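Local coordinates for putative oxidoreductase (Klebsiella pneumoniae subsp. pneumoniae MGH 78578, PDB 3E82), which is a putative NAD-dependent oxidoreductase of the Gfo/Idh/MocA family, with a nucleotide-binding Rossmann domain and an alpha/beta domain, its substrate not established, at residues 237-242 with 249-254; 136-141 with 278-283; 149-154 with 224-229. All coordinates share one frame; numbering follows the deposited sequence.

Interaction 1. Residues 237-242 with 249-254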
ATOM      1  N   GLY B 237      13.267   3.767  -2.370  1.00 26.17           N
ATOM      2  CA  GLY B 237      12.277   3.045  -3.149  1.00 28.06           C
ATOM      3  C   GLY B 237      10.827   3.505  -3.134  1.00 28.66           C
ATOM      4  O   GLY B 237      10.037   3.046  -3.962  1.00 29.06           O
ATOM      5  N   SER B 238      10.452   4.395  -2.219  1.00 27.76           N
ATOM      6  CA  SER B 238       9.061   4.849  -2.178  1.00 26.73           C
ATOM      7  C   SER B 238       8.869   6.237  -2.788  1.00 25.52           C
ATOM      8  O   SER B 238       9.826   6.997  -2.960  1.00 25.65           O
ATOM      9  CB  SER B 238       8.539   4.834  -0.742  1.00 24.99           C
ATOM     10  OG  SER B 238       9.319   5.679   0.078  1.00 29.09           O
ATOM     11  N   SER B 239       7.625   6.558  -3.122  1.00 23.12           N
ATOM     12  CA  SER B 239       7.291   7.848  -3.711  1.00 21.95           C
ATOM     13  C   SER B 239       6.331   8.596  -2.802  1.00 20.76           C
ATOM     14  O   SER B 239       5.463   7.992  -2.172  1.00 19.46           O
ATOM     15  CB  SER B 239       6.631   7.664  -5.078  1.00 20.33           C
ATOM     16  OG  SER B 239       7.455   6.918  -5.950  1.00 21.97           O
ATOM     17  N   ARG B 240       6.494   9.915  -2.757  1.00 20.51           N
ATOM     18  CA  ARG B 240       5.662  10.786  -1.943  1.00 18.80           C
ATOM     19  C   ARG B 240       4.194  10.558  -2.264  1.00 17.92           C
ATOM     20  O   ARG B 240       3.367  10.449  -1.363  1.00 17.32           O
ATOM     21  CB  ARG B 240       6.016  12.252  -2.214  1.00 19.88           C
ATOM     22  CG  ARG B 240       5.110  13.243  -1.496  1.00 18.57           C
ATOM     23  CD  ARG B 240       5.232  13.128   0.014  1.00 17.54           C
ATOM     24  NE  ARG B 240       4.286  14.014   0.689  1.00 19.38           N
ATOM     25  CZ  ARG B 240       3.009  13.717   0.919  1.00 20.20           C
ATOM     26  NH1 ARG B 240       2.512  12.546   0.533  1.00 17.32           N
ATOM     27  NH2 ARG B 240       2.223  14.603   1.521  1.00 19.68           N
ATOM     28  N   PHE B 241       3.890  10.515  -3.561  1.00 17.95           N
ATOM     29  CA  PHE B 241       2.534  10.301  -4.066  1.00 16.93           C
ATOM     30  C   PHE B 241       2.573   9.349  -5.256  1.00 17.81           C
ATOM     31  O   PHE B 241       3.493   9.392  -6.072  1.00 18.90           O
ATOM     32  CB  PHE B 241       1.906  11.610  -4.562  1.00 16.90           C
ATOM     33  CG  PHE B 241       1.440  12.540  -3.469  1.00 17.67           C
ATOM     34  CD1 PHE B 241       0.305  12.244  -2.718  1.00 17.62           C
ATOM     35  CD2 PHE B 241       2.112  13.735  -3.227  1.00 19.24           C
ATOM     36  CE1 PHE B 241      -0.163  13.133  -1.740  1.00 17.86           C
ATOM     37  CE2 PHE B 241       1.655  14.635  -2.252  1.00 18.38           C
ATOM     38  CZ  PHE B 241       0.512  14.328  -1.508  1.00 18.18           C
ATOM     39  N   THR B 242       1.553   8.505  -5.348  1.00 17.85           N
ATOM     40  CA  THR B 242       1.385   7.561  -6.446  1.00 16.51           C
ATOM     41  C   THR B 242      -0.122   7.550  -6.683  1.00 17.39           C
ATOM     42  O   THR B 242      -0.885   7.187  -5.791  1.00 16.92           O
ATOM     43  CB  THR B 242       1.848   6.133  -6.071  1.00 17.57           C
ATOM     44  OG1 THR B 242       3.261   6.131  -5.831  1.00 16.98           O
ATOM     45  CG2 THR B 242       1.529   5.162  -7.202  1.00 16.82           C
ATOM     46  N   SER B 249      -1.373   7.379 -14.926  1.00 22.00           N
ATOM     47  CA  SER B 249      -0.822   7.449 -13.577  1.00 22.74           C
ATOM     48  C   SER B 249       0.128   8.626 -13.436  1.00 23.30           C
ATOM     49  O   SER B 249       0.612   9.179 -14.427  1.00 22.01           O
ATOM     50  CB  SER B 249      -0.035   6.171 -13.250  1.00 21.20           C
ATOM     51  OG  SER B 249      -0.838   5.012 -13.351  1.00 23.80           O
ATOM     52  N   VAL B 250       0.396   8.998 -12.192  1.00 21.61           N
ATOM     53  CA  VAL B 250       1.319  10.078 -11.908  1.00 20.87           C
ATOM     54  C   VAL B 250       2.034   9.772 -10.602  1.00 21.73           C
ATOM     55  O   VAL B 250       1.424   9.356  -9.614  1.00 20.69           O
ATOM     56  CB  VAL B 250       0.600  11.450 -11.809  1.00 22.00           C
ATOM     57  CG1 VAL B 250      -0.388  11.445 -10.661  1.00 21.84           C
ATOM     58  CG2 VAL B 250       1.628  12.562 -11.628  1.00 22.04           C
ATOM     59  N   ILE B 251       3.346   9.949 -10.617  1.00 21.30           N
ATOM     60  CA  ILE B 251       4.149   9.716  -9.438  1.00 20.80           C
ATOM     61  C   ILE B 251       4.930  10.978  -9.118  1.00 21.69           C
ATOM     62  O   ILE B 251       5.459  11.634 -10.019  1.00 22.85           O
ATOM     63  CB  ILE B 251       5.175   8.561  -9.645  1.00 22.10           C
ATOM     64  CG1 ILE B 251       4.459   7.207  -9.732  1.00 25.62           C
ATOM     65  CG2 ILE B 251       6.158   8.526  -8.493  1.00 22.76           C
ATOM     66  CD1 ILE B 251       3.627   7.020 -10.988  1.00 26.99           C
ATOM     67  N   LYS B 252       4.965  11.333  -7.839  1.00 20.23           N
ATOM     68  CA  LYS B 252       5.748  12.470  -7.374  1.00 19.27           C
ATOM     69  C   LYS B 252       6.715  11.784  -6.426  1.00 19.78           C
ATOM     70  O   LYS B 252       6.340  11.340  -5.343  1.00 21.09           O
ATOM     71  CB  LYS B 252       4.895  13.492  -6.616  1.00 18.21           C
ATOM     72  CG  LYS B 252       5.710  14.688  -6.075  1.00 18.70           C
ATOM     73  CD  LYS B 252       6.397  15.466  -7.207  1.00 18.91           C
ATOM     74  CE  LYS B 252       7.050  16.766  -6.720  1.00 17.48           C
ATOM     75  NZ  LYS B 252       8.136  16.523  -5.701  1.00 17.01           N
ATOM     76  N   ALA B 253       7.959  11.669  -6.856  1.00 20.49           N
ATOM     77  CA  ALA B 253       8.977  10.994  -6.075  1.00 22.79           C
ATOM     78  C   ALA B 253       9.333  11.642  -4.745  1.00 23.68           C
ATOM     79  O   ALA B 253       9.198  11.021  -3.685  1.00 23.26           O
ATOM     80  CB  ALA B 253      10.238  10.841  -6.924  1.00 22.67           C
ATOM     81  N   ARG B 254       9.776  12.894  -4.814  1.00 24.01           N
ATOM     82  CA  ARG B 254      10.239  13.642  -3.650  1.00 25.59           C
ATOM     83  C   ARG B 254       9.190  14.517  -2.954  1.00 25.20           C
ATOM     84  O   ARG B 254       8.216  14.949  -3.561  1.00 25.86           O
ATOM     85  CB  ARG B 254      11.442  14.497  -4.082  1.00 28.33           C
ATOM     86  CG  ARG B 254      12.235  15.135  -2.947  1.00 35.53           C
ATOM     87  CD  ARG B 254      13.384  15.992  -3.487  1.00 39.30           C
ATOM     88  NE  ARG B 254      12.893  16.988  -4.435  1.00 44.03           N
ATOM     89  CZ  ARG B 254      13.660  17.802  -5.155  1.00 47.49           C
ATOM     90  NH1 ARG B 254      14.982  17.753  -5.049  1.00 49.77           N
ATOM     91  NH2 ARG B 254      13.100  18.662  -5.995  1.00 48.38           N
TER

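Interaction 2. Residues 136-141 with 278-283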
ATOM      1  N   ILE B 136       0.117  17.172  -7.619  1.00 19.82           N
ATOM      2  CA  ILE B 136      -0.770  16.019  -7.762  1.00 19.26           C
ATOM      3  C   ILE B 136      -2.210  16.458  -7.970  1.00 19.59           C
ATOM      4  O   ILE B 136      -2.926  15.908  -8.812  1.00 18.31           O
ATOM      5  CB  ILE B 136      -0.712  15.109  -6.511  1.00 20.76           C
ATOM      6  CG1 ILE B 136       0.634  14.381  -6.461  1.00 21.55           C
ATOM      7  CG2 ILE B 136      -1.881  14.134  -6.511  1.00 19.16           C
ATOM      8  CD1 ILE B 136       0.984  13.624  -7.736  1.00 18.95           C
ATOM      9  N   ARG B 137      -2.640  17.451  -7.197  1.00 20.56           N
ATOM     10  CA  ARG B 137      -4.002  17.952  -7.312  1.00 20.83           C
ATOM     11  C   ARG B 137      -4.223  18.492  -8.722  1.00 20.25           C
ATOM     12  O   ARG B 137      -5.273  18.279  -9.322  1.00 17.13           O
ATOM     13  CB  ARG B 137      -4.255  19.068  -6.294  1.00 21.94           C
ATOM     14  CG  ARG B 137      -5.709  19.538  -6.238  1.00 27.86           C
ATOM     15  CD  ARG B 137      -5.870  20.751  -5.318  1.00 32.78           C
ATOM     16  NE  ARG B 137      -7.249  21.242  -5.288  1.00 38.94           N
ATOM     17  CZ  ARG B 137      -8.180  20.840  -4.425  1.00 42.54           C
ATOM     18  NH1 ARG B 137      -7.890  19.934  -3.498  1.00 43.35           N
ATOM     19  NH2 ARG B 137      -9.412  21.333  -4.497  1.00 42.78           N
ATOM     20  N   GLN B 138      -3.216  19.190  -9.235  1.00 21.27           N
ATOM     21  CA  GLN B 138      -3.281  19.776 -10.565  1.00 24.17           C
ATOM     22  C   GLN B 138      -3.472  18.714 -11.642  1.00 22.48           C
ATOM     23  O   GLN B 138      -4.316  18.861 -12.517  1.00 22.36           O
ATOM     24  CB  GLN B 138      -2.003  20.570 -10.841  1.00 26.08           C
ATOM     25  CG  GLN B 138      -1.916  21.134 -12.245  1.00 33.44           C
ATOM     26  CD  GLN B 138      -0.577  21.805 -12.520  1.00 38.23           C
ATOM     27  OE1 GLN B 138       0.489  21.180 -12.407  1.00 42.56           O
ATOM     28  NE2 GLN B 138      -0.622  23.081 -12.883  1.00 40.18           N
ATOM     29  N   VAL B 139      -2.687  17.646 -11.579  1.00 22.82           N
ATOM     30  CA  VAL B 139      -2.808  16.582 -12.575  1.00 21.83           C
ATOM     31  C   VAL B 139      -4.187  15.923 -12.506  1.00 22.73           C
ATOM     32  O   VAL B 139      -4.815  15.683 -13.537  1.00 23.26           O
ATOM     33  CB  VAL B 139      -1.713  15.508 -12.390  1.00 22.04           C
ATOM     34  CG1 VAL B 139      -1.913  14.385 -13.405  1.00 20.97           C
ATOM     35  CG2 VAL B 139      -0.329  16.145 -12.566  1.00 20.48           C
ATOM     36  N   ILE B 140      -4.663  15.645 -11.295  1.00 21.76           N
ATOM     37  CA  ILE B 140      -5.977  15.032 -11.131  1.00 22.35           C
ATOM     38  C   ILE B 140      -7.085  15.919 -11.706  1.00 24.16           C
ATOM     39  O   ILE B 140      -7.923  15.457 -12.488  1.00 23.16           O
ATOM     40  CB  ILE B 140      -6.311  14.775  -9.639  1.00 22.55           C
ATOM     41  CG1 ILE B 140      -5.334  13.746  -9.053  1.00 22.03           C
ATOM     42  CG2 ILE B 140      -7.768  14.303  -9.504  1.00 20.31           C
ATOM     43  CD1 ILE B 140      -5.498  13.503  -7.554  1.00 19.88           C
ATOM     44  N   GLU B 141      -7.089  17.187 -11.305  1.00 25.72           N
ATOM     45  CA  GLU B 141      -8.102  18.136 -11.764  1.00 28.43           C
ATOM     46  C   GLU B 141      -8.052  18.416 -13.264  1.00 29.10           C
ATOM     47  O   GLU B 141      -9.070  18.756 -13.869  1.00 29.89           O
ATOM     48  CB  GLU B 141      -7.980  19.440 -10.978  1.00 30.17           C
ATOM     49  CG  GLU B 141      -8.687  19.377  -9.629  1.00 36.05           C
ATOM     50  CD  GLU B 141      -8.371  20.560  -8.733  1.00 38.37           C
ATOM     51  OE1 GLU B 141      -8.120  21.667  -9.260  1.00 38.20           O
ATOM     52  OE2 GLU B 141      -8.384  20.377  -7.495  1.00 40.72           O
ATOM     53  N   ASP B 278      11.662  18.695  -8.721  1.00 32.24           N
ATOM     54  CA  ASP B 278      11.429  17.262  -8.879  1.00 30.85           C
ATOM     55  C   ASP B 278      10.088  17.255  -9.590  1.00 29.17           C
ATOM     56  O   ASP B 278       9.057  17.568  -9.002  1.00 28.56           O
ATOM     57  CB  ASP B 278      11.315  16.557  -7.525  1.00 31.48           C
ATOM     58  CG  ASP B 278      10.969  15.078  -7.665  1.00 32.27           C
ATOM     59  OD1 ASP B 278      11.762  14.338  -8.283  1.00 33.54           O
ATOM     60  OD2 ASP B 278       9.906  14.654  -7.159  1.00 32.54           O
ATOM     61  N   PRO B 279      10.086  16.894 -10.876  1.00 28.47           N
ATOM     62  CA  PRO B 279       8.841  16.882 -11.633  1.00 27.56           C
ATOM     63  C   PRO B 279       7.868  15.756 -11.358  1.00 27.29           C
ATOM     64  O   PRO B 279       8.206  14.736 -10.760  1.00 25.83           O
ATOM     65  CB  PRO B 279       9.333  16.854 -13.068  1.00 27.75           C
ATOM     66  CG  PRO B 279      10.492  15.927 -12.963  1.00 27.87           C
ATOM     67  CD  PRO B 279      11.203  16.406 -11.704  1.00 27.99           C
ATOM     68  N   LEU B 280       6.644  15.977 -11.804  1.00 25.81           N
ATOM     69  CA  LEU B 280       5.600  14.989 -11.695  1.00 25.61           C
ATOM     70  C   LEU B 280       5.889  14.086 -12.892  1.00 26.69           C
ATOM     71  O   LEU B 280       6.163  14.586 -13.990  1.00 26.46           O
ATOM     72  CB  LEU B 280       4.239  15.665 -11.857  1.00 24.23           C
ATOM     73  CG  LEU B 280       3.833  16.661 -10.762  1.00 24.21           C
ATOM     74  CD1 LEU B 280       3.053  17.819 -11.379  1.00 22.87           C
ATOM     75  CD2 LEU B 280       3.003  15.948  -9.694  1.00 20.55           C
ATOM     76  N   VAL B 281       5.880  12.774 -12.680  1.00 25.29           N
ATOM     77  CA  VAL B 281       6.116  11.836 -13.774  1.00 24.87           C
ATOM     78  C   VAL B 281       4.764  11.204 -14.118  1.00 24.93           C
ATOM     79  O   VAL B 281       4.165  10.496 -13.302  1.00 23.86           O
ATOM     80  CB  VAL B 281       7.147  10.746 -13.371  1.00 26.56           C
ATOM     81  CG1 VAL B 281       7.360   9.778 -14.518  1.00 26.81           C
ATOM     82  CG2 VAL B 281       8.473  11.398 -12.991  1.00 25.99           C
ATOM     83  N   ILE B 282       4.283  11.483 -15.326  1.00 23.07           N
ATOM     84  CA  ILE B 282       2.985  10.995 -15.781  1.00 22.36           C
ATOM     85  C   ILE B 282       3.067   9.889 -16.830  1.00 23.48           C
ATOM     86  O   ILE B 282       3.829   9.989 -17.793  1.00 23.95           O
ATOM     87  CB  ILE B 282       2.154  12.152 -16.377  1.00 22.02           C
ATOM     88  CG1 ILE B 282       1.985  13.262 -15.342  1.00 22.24           C
ATOM     89  CG2 ILE B 282       0.804  11.635 -16.857  1.00 22.97           C
ATOM     90  CD1 ILE B 282       1.331  14.527 -15.895  1.00 23.27           C
ATOM     91  N   TYR B 283       2.261   8.849 -16.636  1.00 22.42           N
ATOM     92  CA  TYR B 283       2.193   7.709 -17.549  1.00 23.76           C
ATOM     93  C   TYR B 283       0.809   7.710 -18.186  1.00 25.88           C
ATOM     94  O   TYR B 283      -0.195   7.686 -17.480  1.00 26.23           O
ATOM     95  CB  TYR B 283       2.362   6.393 -16.781  1.00 23.74           C
ATOM     96  CG  TYR B 283       3.695   6.232 -16.108  1.00 23.75           C
ATOM     97  CD1 TYR B 283       4.771   5.661 -16.781  1.00 24.22           C
ATOM     98  CD2 TYR B 283       3.889   6.672 -14.807  1.00 24.67           C
ATOM     99  CE1 TYR B 283       6.007   5.533 -16.170  1.00 27.67           C
ATOM    100  CE2 TYR B 283       5.120   6.551 -14.181  1.00 24.93           C
ATOM    101  CZ  TYR B 283       6.177   5.983 -14.865  1.00 28.90           C
ATOM    102  OH  TYR B 283       7.404   5.873 -14.250  1.00 28.99           O
TER

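Interaction 3. Residues 149-154 with 224-229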
ATOM      1  N   LYS B 149      -8.677   6.110  -9.255  1.00 15.48           N
ATOM      2  CA  LYS B 149      -9.093   4.837  -8.683  1.00 16.78           C
ATOM      3  C   LYS B 149      -8.228   4.397  -7.504  1.00 16.47           C
ATOM      4  O   LYS B 149      -8.695   3.669  -6.621  1.00 14.02           O
ATOM      5  CB  LYS B 149      -9.096   3.752  -9.777  1.00 17.82           C
ATOM      6  CG  LYS B 149     -10.181   3.969 -10.840  1.00 20.37           C
ATOM      7  CD  LYS B 149     -11.548   4.015 -10.172  1.00 25.04           C
ATOM      8  CE  LYS B 149     -12.599   4.709 -11.029  1.00 28.15           C
ATOM      9  NZ  LYS B 149     -12.931   3.942 -12.247  1.00 28.04           N
ATOM     10  N   HIS B 150      -6.979   4.857  -7.492  1.00 16.51           N
ATOM     11  CA  HIS B 150      -6.019   4.509  -6.449  1.00 17.95           C
ATOM     12  C   HIS B 150      -5.110   5.710  -6.158  1.00 18.62           C
ATOM     13  O   HIS B 150      -4.284   6.101  -6.988  1.00 18.91           O
ATOM     14  CB  HIS B 150      -5.191   3.293  -6.911  1.00 18.92           C
ATOM     15  CG  HIS B 150      -4.117   2.868  -5.951  1.00 17.99           C
ATOM     16  ND1 HIS B 150      -4.020   1.581  -5.469  1.00 18.16           N
ATOM     17  CD2 HIS B 150      -3.074   3.547  -5.416  1.00 17.59           C
ATOM     18  CE1 HIS B 150      -2.964   1.484  -4.680  1.00 18.73           C
ATOM     19  NE2 HIS B 150      -2.373   2.664  -4.631  1.00 19.71           N
ATOM     20  N   PHE B 151      -5.283   6.289  -4.971  1.00 18.14           N
ATOM     21  CA  PHE B 151      -4.514   7.450  -4.520  1.00 16.25           C
ATOM     22  C   PHE B 151      -3.651   6.999  -3.341  1.00 16.67           C
ATOM     23  O   PHE B 151      -4.169   6.559  -2.310  1.00 16.28           O
ATOM     24  CB  PHE B 151      -5.476   8.558  -4.084  1.00 17.08           C
ATOM     25  CG  PHE B 151      -4.798   9.819  -3.598  1.00 18.92           C
ATOM     26  CD1 PHE B 151      -4.517  10.863  -4.478  1.00 17.70           C
ATOM     27  CD2 PHE B 151      -4.496   9.984  -2.251  1.00 15.48           C
ATOM     28  CE1 PHE B 151      -3.953  12.048  -4.017  1.00 17.65           C
ATOM     29  CE2 PHE B 151      -3.932  11.168  -1.783  1.00 15.53           C
ATOM     30  CZ  PHE B 151      -3.664  12.198  -2.663  1.00 14.89           C
ATOM     31  N   GLU B 152      -2.335   7.099  -3.499  1.00 16.87           N
ATOM     32  CA  GLU B 152      -1.412   6.669  -2.455  1.00 16.91           C
ATOM     33  C   GLU B 152      -0.479   7.804  -2.036  1.00 17.66           C
ATOM     34  O   GLU B 152       0.190   8.421  -2.875  1.00 16.61           O
ATOM     35  CB  GLU B 152      -0.600   5.469  -2.951  1.00 18.18           C
ATOM     36  CG  GLU B 152       0.158   4.757  -1.858  1.00 19.13           C
ATOM     37  CD  GLU B 152       0.676   3.411  -2.300  1.00 20.29           C
ATOM     38  OE1 GLU B 152       0.098   2.832  -3.248  1.00 19.68           O
ATOM     39  OE2 GLU B 152       1.649   2.929  -1.683  1.00 18.85           O
ATOM     40  N   SER B 153      -0.438   8.055  -0.728  1.00 17.54           N
ATOM     41  CA  SER B 153       0.370   9.123  -0.144  1.00 18.87           C
ATOM     42  C   SER B 153       1.263   8.561   0.957  1.00 20.00           C
ATOM     43  O   SER B 153       0.786   7.863   1.864  1.00 21.45           O
ATOM     44  CB  SER B 153      -0.558  10.210   0.421  1.00 17.68           C
ATOM     45  OG  SER B 153       0.167  11.258   1.027  1.00 17.87           O
ATOM     46  N   HIS B 154       2.553   8.878   0.882  1.00 18.82           N
ATOM     47  CA  HIS B 154       3.534   8.382   1.844  1.00 20.00           C
ATOM     48  C   HIS B 154       4.347   9.424   2.594  1.00 21.62           C
ATOM     49  O   HIS B 154       4.623  10.517   2.096  1.00 20.26           O
ATOM     50  CB  HIS B 154       4.591   7.501   1.157  1.00 20.16           C
ATOM     51  CG  HIS B 154       4.101   6.164   0.705  1.00 20.09           C
ATOM     52  ND1 HIS B 154       4.803   5.003   0.952  1.00 18.08           N
ATOM     53  CD2 HIS B 154       3.010   5.801  -0.008  1.00 19.27           C
ATOM     54  CE1 HIS B 154       4.162   3.981   0.412  1.00 20.47           C
ATOM     55  NE2 HIS B 154       3.072   4.439  -0.178  1.00 21.88           N
ATOM     56  N   HIS B 224     -13.343   4.379  -5.309  1.00 18.61           N
ATOM     57  CA  HIS B 224     -11.888   4.386  -5.340  1.00 17.38           C
ATOM     58  C   HIS B 224     -11.279   4.159  -3.971  1.00 17.41           C
ATOM     59  O   HIS B 224     -11.980   4.186  -2.952  1.00 16.25           O
ATOM     60  CB  HIS B 224     -11.351   5.677  -5.976  1.00 16.01           C
ATOM     61  CG  HIS B 224     -11.366   6.870  -5.071  1.00 18.14           C
ATOM     62  ND1 HIS B 224     -12.510   7.587  -4.798  1.00 18.12           N
ATOM     63  CD2 HIS B 224     -10.362   7.499  -4.415  1.00 17.23           C
ATOM     64  CE1 HIS B 224     -12.210   8.611  -4.018  1.00 19.25           C
ATOM     65  NE2 HIS B 224     -10.914   8.580  -3.770  1.00 19.29           N
ATOM     66  N   LYS B 225      -9.970   3.931  -3.956  1.00 18.37           N
ATOM     67  CA  LYS B 225      -9.249   3.657  -2.721  1.00 16.60           C
ATOM     68  C   LYS B 225      -8.158   4.677  -2.433  1.00 18.12           C
ATOM     69  O   LYS B 225      -7.514   5.204  -3.346  1.00 16.35           O
ATOM     70  CB  LYS B 225      -8.607   2.262  -2.792  1.00 18.92           C
ATOM     71  CG  LYS B 225      -9.581   1.114  -3.061  1.00 16.37           C
ATOM     72  CD  LYS B 225     -10.527   0.890  -1.878  1.00 18.87           C
ATOM     73  CE  LYS B 225     -11.468  -0.289  -2.141  1.00 18.77           C
ATOM     74  NZ  LYS B 225     -12.395  -0.565  -1.012  1.00 15.50           N
ATOM     75  N   VAL B 226      -7.956   4.941  -1.148  1.00 17.26           N
ATOM     76  CA  VAL B 226      -6.931   5.866  -0.697  1.00 16.97           C
ATOM     77  C   VAL B 226      -6.050   5.128   0.302  1.00 18.18           C
ATOM     78  O   VAL B 226      -6.539   4.539   1.271  1.00 17.34           O
ATOM     79  CB  VAL B 226      -7.550   7.114  -0.022  1.00 18.55           C
ATOM     80  CG1 VAL B 226      -6.484   7.858   0.797  1.00 17.99           C
ATOM     81  CG2 VAL B 226      -8.127   8.048  -1.095  1.00 14.57           C
ATOM     82  N   ILE B 227      -4.750   5.140   0.043  1.00 17.94           N
ATOM     83  CA  ILE B 227      -3.792   4.487   0.918  1.00 17.95           C
ATOM     84  C   ILE B 227      -2.825   5.524   1.478  1.00 18.62           C
ATOM     85  O   ILE B 227      -2.170   6.249   0.721  1.00 16.81           O
ATOM     86  CB  ILE B 227      -2.985   3.408   0.164  1.00 19.97           C
ATOM     87  CG1 ILE B 227      -3.909   2.263  -0.254  1.00 19.35           C
ATOM     88  CG2 ILE B 227      -1.872   2.877   1.056  1.00 18.80           C
ATOM     89  CD1 ILE B 227      -3.199   1.171  -1.055  1.00 22.67           C
ATOM     90  N   LEU B 228      -2.755   5.595   2.804  1.00 18.18           N
ATOM     91  CA  LEU B 228      -1.867   6.528   3.491  1.00 18.57           C
ATOM     92  C   LEU B 228      -0.860   5.651   4.213  1.00 18.10           C
ATOM     93  O   LEU B 228      -1.245   4.756   4.967  1.00 18.19           O
ATOM     94  CB  LEU B 228      -2.664   7.372   4.488  1.00 16.63           C
ATOM     95  CG  LEU B 228      -3.904   8.090   3.940  1.00 15.56           C
ATOM     96  CD1 LEU B 228      -4.515   8.951   5.050  1.00 12.13           C
ATOM     97  CD2 LEU B 228      -3.535   8.965   2.738  1.00 11.75           C
ATOM     98  N   HIS B 229       0.425   5.898   3.982  1.00 19.06           N
ATOM     99  CA  HIS B 229       1.463   5.062   4.582  1.00 19.25           C
ATOM    100  C   HIS B 229       2.602   5.850   5.226  1.00 19.06           C
ATOM    101  O   HIS B 229       3.176   6.746   4.611  1.00 17.85           O
ATOM    102  CB  HIS B 229       2.034   4.121   3.510  1.00 20.19           C
ATOM    103  CG  HIS B 229       2.973   3.083   4.046  1.00 20.95           C
ATOM    104  ND1 HIS B 229       2.539   1.866   4.526  1.00 20.50           N
ATOM    105  CD2 HIS B 229       4.315   3.103   4.229  1.00 19.13           C
ATOM    106  CE1 HIS B 229       3.573   1.181   4.984  1.00 19.84           C
ATOM    107  NE2 HIS B 229       4.662   1.910   4.815  1.00 19.41           N
TER

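Interaction 1. Residues 237-242 with 249-254
A classic beta bulge marks the open end of the hairpin formed by strands 241-245 and 248-252, where Arg240 and Phe241 both face Lys252. Phe241 and Lys252 form an antiparallel hydrogen-bonded pair: Phe241 N gives its proton to Lys252 O at 3.1 Å, and Lys252 N returns a bond of 3.0 Å to Phe241 O. The extra residue turns Arg240 N onto the next carbonyl, Ala253 O, at 3.1 Å.

Side chains separate to the two faces of the sheet. On one, Phe241 CB meets Lys252 CB at 4.1 Å, the lysine methylene lying at the edge of the aromatic ring. In Arg240, CG is anti to the backbone N (chi1 175°) and a bend at chi2 turns CD. The guanidinium faces the Phe241 ring, with CE2 of that ring 3.5 Å above the plane of the flat group, over its centre. Its NH1 is hydrogen-bonded to Ser153 OG and its NH2 to Gln187 OE1. Lys252, bent at chi2 and chi4, folds NZ back to Arg254 O, 2.7 Å away, and also forms salt bridges with Asp276 and Asp278. On the face that carries Thr242 and Ile251, Ile251 CG2 is touched by OG of Ser239, from the loop before the strand, at 3.3 Å, near where Gly237 of the second subunit packs on Ile251.

Beyond the bulge, Thr242 and Ile251 form a non-hydrogen-bonded pair and regular register resumes. The arrangement is that of a two-stranded antiparallel hairpin with a classic bulge at its mouth, set inside the large mixed sheet of the C-terminal alpha/beta domain.

Interaction 2. Residues 136-141 with 278-283
Ile136 and Leu280 make the closest approach between 136-141 and 278-283, a small case of a helix packed on a sheet chiefly through aliphatic side chains. Ile136 CD1 lies 3.6 Å from Leu280 CD2, the two side chains crossing at a slant. Ile136 sets off from its backbone away from the strand, and its outer carbons turn back: CG1 sits anti to the carbonyl carbon and chi2 of -53° swings CD1 over to the leucine. Leu280 CD2 also comes within 3.8 Å of Ile136 N, so this methyl reaches the helix backbone itself.

One turn further on, the packing is wider. Val139 and the strand side chains meet tip to tip, Val139 CG2 standing 4.0 Å from Leu280 CD1. Ile282 CD1 lies 4.1 Å from Val139 CG1 and again 4.1 Å from Val139 CG2, and so touches both methyls. Leu280 thus spans the two helix residues, one methyl to each.

Toward solvent the contact thins to Gln138, whose OE1 passes Leu280 CD1 at 4.4 Å and is hydrogen-bonded to Gln292 of the adjoining strand.

The short helix and strand axes run 10.3 Å apart at an angle of 27°, the same general direction. Strand 280-284 is flanked in the sheet by 248-252 and 289-292, and the helix extends across its neighbours too, Ile136 packing on Val250 and on Phe151 of strand 148-156.

Interaction 3. Residues 149-154 with 224-229
His154 lays one face of its imidazole over CB of His229, a CH-pi contact in which that carbon lies 3.7 Å from the ring centroid and 8° off the ring normal. The two imidazoles themselves meet obliquely, planes at 38°. CG of His154 is placed beside its backbone N (chi1 -72°), from where the ring lies over His229 CB.

The same ring is fixed at its edge. His154 NE2 donates to Glu152 OE2 at 2.6 Å, close to its own plane, and ND1 is hydrogen-bonded to Asp156, so both ring nitrogens are held. Glu152 is shared: its other oxygen, OE1, accepts from His150 NE2 at 2.8 Å, each oxygen using its anti lone pair. A carboxylate bridging two imidazoles in this way restrains the rotation of both rings. Ile227 lies on the same face, beside Glu152 and pointing the same way, with CD1 reaching His150 CE1 at 3.6 Å.

Beneath the side chains runs a regular parallel ladder of strands 148-156 and 225-231, central in the mixed sheet of the C-terminal domain. Its five backbone bonds alternate along the strands, from Lys225 N to Lys149 O at 3.0 Å through to His229 N and Ser153 O at 2.9 Å.

The opposite face carries Phe151, Ser153, Val226 and Leu228 and is covered by helix 176-192. Phe151 CB meets Val226 CG2 at 4.0 Å, and Leu228 CD2 touches Ser153 CB at the same distance. On the histidine face the second subunit closes in, with NE1 of Trp214 of that subunit hydrogen-bonded to His150 ND1.

Read from the N terminus, the chain passes the Rossmann domain and enters helix 131-142, the first half of interaction 2, then strand 148-156, the first half of interaction 3. Interaction 3 closes when strand 225-231 pairs with it, a loop of 69 residues; interaction 1 follows in series as a tight hairpin, and interaction 2 closes last at 278-283, enclosing both. None of the three cross. All meet in one mixed sheet: Thr242 of interaction 1 bonds to Glu152 of interaction 3, while Ser249 and Ile251 bond to Tyr283 and Val281 of interaction 2. All three touch the second subunit, interaction 2 only through Tyr283.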